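Local structure of Cas13d (uncultured Ruminococcus sp, 6IV9) at residues I287-F292 and A298-L303; D302-I307 and A548-F553. The protein binds CRISPR RNA and, through its two HEPN domains, governs maturation of that RNA and cleavage of target RNA. The protein carries 2 engineered substitutions. One frame throughout, in Å; residues are numbered along the deposited sequence.

Interaction 1: residues I287-F292 and A298-L303. Engineered in segment 287-292: Ala288 (natural residue Arg).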
# COMPACT_ATOMS: atom_id res chain seq x y z
N ILE A 287 10.91 -6.67 12.11
CA ILE A 287 10.80 -6.60 10.63
C ILE A 287 11.75 -5.51 10.14
O ILE A 287 12.45 -5.74 9.19
CB ILE A 287 9.35 -6.36 10.18
CG1 ILE A 287 8.43 -7.49 10.63
CG2 ILE A 287 9.32 -6.18 8.68
CD1 ILE A 287 6.98 -7.18 10.48
N ALA A 288 11.82 -4.40 10.85
CA ALA A 288 12.71 -3.28 10.46
C ALA A 288 14.16 -3.76 10.45
O ALA A 288 14.87 -3.42 9.55
CB ALA A 288 12.51 -2.13 11.39
N GLN A 289 14.53 -4.61 11.40
CA GLN A 289 15.91 -5.14 11.51
C GLN A 289 16.22 -6.14 10.40
O GLN A 289 17.36 -6.49 10.25
CB GLN A 289 16.13 -5.74 12.90
CG GLN A 289 16.15 -4.71 14.00
CD GLN A 289 16.04 -5.36 15.35
OE1 GLN A 289 16.56 -6.43 15.59
NE2 GLN A 289 15.32 -4.73 16.25
N CYS A 290 15.20 -6.63 9.72
CA CYS A 290 15.39 -7.61 8.63
C CYS A 290 15.47 -6.94 7.26
O CYS A 290 15.98 -7.57 6.38
CB CYS A 290 14.24 -8.58 8.59
SG CYS A 290 14.22 -9.69 10.02
N VAL A 291 14.91 -5.75 7.11
CA VAL A 291 14.92 -5.09 5.78
C VAL A 291 15.86 -3.88 5.75
O VAL A 291 15.99 -3.30 4.69
CB VAL A 291 13.49 -4.72 5.35
CG1 VAL A 291 12.66 -5.96 5.11
CG2 VAL A 291 12.83 -3.85 6.39
N PHE A 292 16.45 -3.53 6.88
CA PHE A 292 17.43 -2.41 6.96
C PHE A 292 18.66 -2.88 7.73
O PHE A 292 18.55 -3.73 8.57
CB PHE A 292 16.79 -1.17 7.58
CG PHE A 292 15.83 -0.49 6.65
CD1 PHE A 292 16.28 0.17 5.52
CD2 PHE A 292 14.48 -0.54 6.88
CE1 PHE A 292 15.39 0.79 4.67
CE2 PHE A 292 13.59 0.07 6.02
CZ PHE A 292 14.05 0.73 4.92
N ALA A 298 24.98 -4.87 9.29
CA ALA A 298 24.38 -6.21 9.45
C ALA A 298 22.85 -6.13 9.52
O ALA A 298 22.33 -5.14 9.99
CB ALA A 298 24.92 -6.86 10.69
N LYS A 299 22.20 -7.20 9.08
CA LYS A 299 20.72 -7.28 9.13
C LYS A 299 20.33 -8.69 9.55
O LYS A 299 21.14 -9.59 9.43
CB LYS A 299 20.12 -6.85 7.79
CG LYS A 299 20.05 -7.91 6.71
CD LYS A 299 19.12 -7.45 5.62
CE LYS A 299 19.05 -8.40 4.45
NZ LYS A 299 19.70 -9.68 4.79
N ARG A 300 19.14 -8.85 10.12
CA ARG A 300 18.70 -10.20 10.54
C ARG A 300 18.25 -11.00 9.32
O ARG A 300 17.76 -10.40 8.40
CB ARG A 300 17.62 -10.09 11.61
CG ARG A 300 18.05 -9.25 12.80
CD ARG A 300 17.20 -9.54 14.01
NE ARG A 300 17.04 -10.98 14.10
CZ ARG A 300 17.73 -11.76 14.92
NH1 ARG A 300 18.57 -11.22 15.78
NH2 ARG A 300 17.56 -13.06 14.88
N PHE A 301 18.42 -12.31 9.38
CA PHE A 301 18.06 -13.21 8.26
C PHE A 301 16.80 -14.01 8.57
O PHE A 301 16.46 -14.87 7.79
CB PHE A 301 19.24 -14.13 7.99
CG PHE A 301 20.38 -13.43 7.30
CD1 PHE A 301 20.36 -13.23 5.94
CD2 PHE A 301 21.42 -12.91 8.03
CE1 PHE A 301 21.39 -12.55 5.31
CE2 PHE A 301 22.45 -12.24 7.40
CZ PHE A 301 22.43 -12.07 6.05
N ASP A 302 16.11 -13.68 9.66
CA ASP A 302 14.96 -14.50 10.13
C ASP A 302 13.60 -13.85 9.88
O ASP A 302 12.68 -14.20 10.58
CB ASP A 302 15.18 -14.98 11.56
CG ASP A 302 15.37 -13.88 12.58
OD1 ASP A 302 15.59 -12.77 12.18
OD2 ASP A 302 15.30 -14.18 13.76
N LEU A 303 13.47 -13.06 8.82
CA LEU A 303 12.20 -12.35 8.53
C LEU A 303 11.06 -13.35 8.37
O LEU A 303 9.99 -13.11 8.86
CB LEU A 303 12.38 -11.64 7.19
CG LEU A 303 11.51 -10.42 6.89
CD1 LEU A 303 11.24 -10.28 5.41
CD2 LEU A 303 10.26 -10.36 7.72
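Arg300 N donates to Gln289 O at 3.0 Å. The bond is nearly straight, 172° at the hydrogen, although the donor stands off the carbonyl plane. It ties the loop 298-303 to the last turn of helix 267-291. The two side chains then run side by side in the same direction. Gln289 OE1 lies 3.5 Å from Arg300 CD, so the amide meets the aliphatic part of the arginine. The amide and guanidinium planes are 69° apart and do not stack.

Cys290 fills the next position. Its SG is anti to the carbonyl carbon (chi1 -69°), which sets the sulfur against the loop backbone, 3.7 Å from Leu303 N. Its CB packs on Leu303 CG at 3.7 Å. Lys299 comes from the other end of the loop. Its methylene CD sits 3.2 Å from Cys290 O, and its chain then leads away.

A second shell fixes Arg300. Arg300 grips Asp302 side-on. Arg300 NE reaches Asp302 OD1 at 3.0 Å. Arg300 NH2 reaches Asp302 OD2 at 2.8 Å. OD1 is met on its syn side, OD2 from above the carboxylate plane. Gln286 NE2 also donates to Asp302 OD1, so helix 267-291 helps hold the acid. The carboxylate probably offsets the charge of Arg300 itself, whose NH1 lies close to the like-charged Arg216.

Phe292 is the first residue to leave helical geometry. Its ring packs on helices 168-197 and 713-760, and Val291 O is hydrogen-bonded to His750 ND1. Ala288 is an engineered replacement of arginine. The natural arginine, with His293 five residues on, would match the R-x4-H signature of HEPN nucleases. The arrangement is thus a helix end and its returning loop, consistent with the edge of a HEPN nuclease site.

Interaction 2: residues D302-I307 and A548-F553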
# COMPACT_ATOMS: atom_id res chain seq x y z
N ASP A 302 16.11 -13.68 9.66
CA ASP A 302 14.96 -14.50 10.13
C ASP A 302 13.60 -13.85 9.88
O ASP A 302 12.68 -14.20 10.58
CB ASP A 302 15.18 -14.98 11.56
CG ASP A 302 15.37 -13.88 12.58
OD1 ASP A 302 15.59 -12.77 12.18
OD2 ASP A 302 15.30 -14.18 13.76
N LEU A 303 13.47 -13.06 8.82
CA LEU A 303 12.20 -12.35 8.53
C LEU A 303 11.06 -13.35 8.37
O LEU A 303 9.99 -13.11 8.86
CB LEU A 303 12.38 -11.64 7.19
CG LEU A 303 11.51 -10.42 6.89
CD1 LEU A 303 11.24 -10.28 5.41
CD2 LEU A 303 10.26 -10.36 7.72
N TYR A 304 11.32 -14.45 7.68
CA TYR A 304 10.24 -15.40 7.37
C TYR A 304 10.08 -16.51 8.41
O TYR A 304 9.11 -17.19 8.33
CB TYR A 304 10.46 -15.95 5.97
CG TYR A 304 10.60 -14.85 4.95
CD1 TYR A 304 9.51 -14.08 4.60
CD2 TYR A 304 11.82 -14.53 4.40
CE1 TYR A 304 9.62 -13.05 3.69
CE2 TYR A 304 11.95 -13.50 3.49
CZ TYR A 304 10.84 -12.76 3.13
OH TYR A 304 10.93 -11.75 2.23
N SER A 305 11.02 -16.66 9.33
CA SER A 305 10.92 -17.76 10.31
C SER A 305 10.71 -17.28 11.75
O SER A 305 10.16 -18.03 12.51
CB SER A 305 12.15 -18.60 10.23
OG SER A 305 13.28 -17.84 10.57
N PHE A 306 11.05 -16.03 12.04
CA PHE A 306 11.09 -15.55 13.45
C PHE A 306 9.75 -15.70 14.16
O PHE A 306 9.77 -16.02 15.33
CB PHE A 306 11.66 -14.13 13.53
CG PHE A 306 10.64 -13.03 13.41
CD1 PHE A 306 9.89 -12.65 14.51
CD2 PHE A 306 10.34 -12.47 12.19
CE1 PHE A 306 8.92 -11.68 14.41
CE2 PHE A 306 9.37 -11.49 12.09
CZ PHE A 306 8.66 -11.09 13.19
N ILE A 307 8.64 -15.47 13.47
CA ILE A 307 7.32 -15.47 14.17
C ILE A 307 7.03 -16.84 14.77
O ILE A 307 6.31 -16.87 15.74
CB ILE A 307 6.17 -14.93 13.31
CG1 ILE A 307 5.02 -14.45 14.19
CG2 ILE A 307 5.71 -15.94 12.29
CD1 ILE A 307 5.40 -13.38 15.15
N ALA A 548 17.14 -22.76 4.41
CA ALA A 548 16.41 -22.82 5.68
C ALA A 548 15.66 -21.53 5.99
O ALA A 548 14.55 -21.62 6.46
CB ALA A 548 17.37 -23.17 6.78
N GLY A 549 16.23 -20.38 5.71
CA GLY A 549 15.56 -19.10 6.01
C GLY A 549 14.31 -18.85 5.18
O GLY A 549 13.54 -18.01 5.56
N TYR A 550 14.16 -19.54 4.06
CA TYR A 550 13.07 -19.27 3.09
C TYR A 550 12.06 -20.41 2.94
O TYR A 550 11.29 -20.37 2.02
CB TYR A 550 13.73 -18.95 1.76
CG TYR A 550 14.65 -17.77 1.85
CD1 TYR A 550 14.13 -16.50 2.01
CD2 TYR A 550 16.01 -17.92 1.78
CE1 TYR A 550 14.95 -15.40 2.08
CE2 TYR A 550 16.85 -16.82 1.85
CZ TYR A 550 16.32 -15.55 2.00
OH TYR A 550 17.11 -14.46 2.07
N LYS A 551 12.01 -21.32 3.90
CA LYS A 551 11.11 -22.50 3.87
C LYS A 551 9.64 -22.07 3.85
O LYS A 551 8.83 -22.80 3.34
CB LYS A 551 11.33 -23.37 5.10
CG LYS A 551 12.70 -23.99 5.16
CD LYS A 551 12.98 -24.80 3.94
CE LYS A 551 13.93 -25.94 4.22
NZ LYS A 551 14.60 -26.34 2.96
N LEU A 552 9.35 -20.88 4.34
CA LEU A 552 7.96 -20.37 4.41
C LEU A 552 7.37 -20.31 3.00
O LEU A 552 6.23 -20.60 2.86
CB LEU A 552 7.98 -18.96 5.01
CG LEU A 552 6.64 -18.24 4.95
CD1 LEU A 552 5.71 -18.75 6.00
CD2 LEU A 552 6.82 -16.75 5.08
N PHE A 553 8.19 -20.01 1.99
CA PHE A 553 7.75 -19.84 0.58
C PHE A 553 7.20 -21.13 -0.02
O PHE A 553 6.47 -21.10 -0.98
CB PHE A 553 8.82 -19.16 -0.25
CG PHE A 553 8.92 -17.71 0.12
CD1 PHE A 553 7.94 -16.83 -0.26
CD2 PHE A 553 9.95 -17.25 0.91
CE1 PHE A 553 8.01 -15.51 0.10
CE2 PHE A 553 10.02 -15.92 1.26
CZ PHE A 553 9.05 -15.06 0.86
O HOH W 1 13.86 -15.78 7.09
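Tyr304 reaches across to Gly549, Tyr550, Leu552 and Phe553 with nearly its whole side chain. Its CB starts 3.7 Å from Gly549 O. CG is anti to the carbonyl carbon (chi1 -54°), and this carries the ring in among the other three side chains. Tyr304 CD1 meets the methyl CD2 of Leu552 at 3.8 Å, the two side chains crossing at about a right angle. On the other flank, Tyr304 CE2 lies 3.8 Å from Tyr550 CE1. These two rings touch rim to rim, with planes at 47°.

Phe553 covers one face. Its edge points into the Tyr304 ring in a T-shaped stack, planes at 67°, with CE2 over the ring centre. Tyr304 CG and CZ lie under this edge; CD2 is shared between Tyr550 CD1 and Phe553 CE2. Phe553 CZ comes within 3.5 Å of Tyr304 CE1. Leu303 CB lies over the opposite face, toward the rim. At the tip, Tyr304 OH is hydrogen-bonded to Glu180 OE2 of helix 168-197. With a leucine in place of Tyr304, Phe553 would probably lose its stacking face and Glu180 its hydroxyl partner.

No direct hydrogen bond joins the two segments. One water bridges the backbones instead: it accepts from Tyr304 N at 2.9 Å and donates to Gly549 O at 2.7 Å.

The aromatic cluster of Tyr304, Tyr550 and Phe553 extends outward, since Tyr550 meets Phe159 and Phe553 meets Phe525. Ile176 and Ile179 of helix 168-197 touch both Tyr304 and Phe553. Phe498 of helix 497-505 touches Tyr304 and Leu552. The tyrosine is thus touched by both helices, just before helix 306-309, and packs against the 3-10 segment that precedes helix 556-570.

In the fold
Interactions 1 and 2 have centres about 11 Å apart, on the same side of the chain's centre. They share Asp302 and Leu303. Along the chain, helix 267-291 comes first, then its returning loop, then helix 306-309. Interaction 1 is local, with five residues between its segments. Interaction 2 is distant: 240 residues, largely helical, separate 302-307 from 548-553. Helix 168-197 borders both contacts. The short connection after helix 267-291 is thus held to its own helix at one end and to a remote part of the chain at the other. It links the probable HEPN motif region to the segment ahead of helix 556-570.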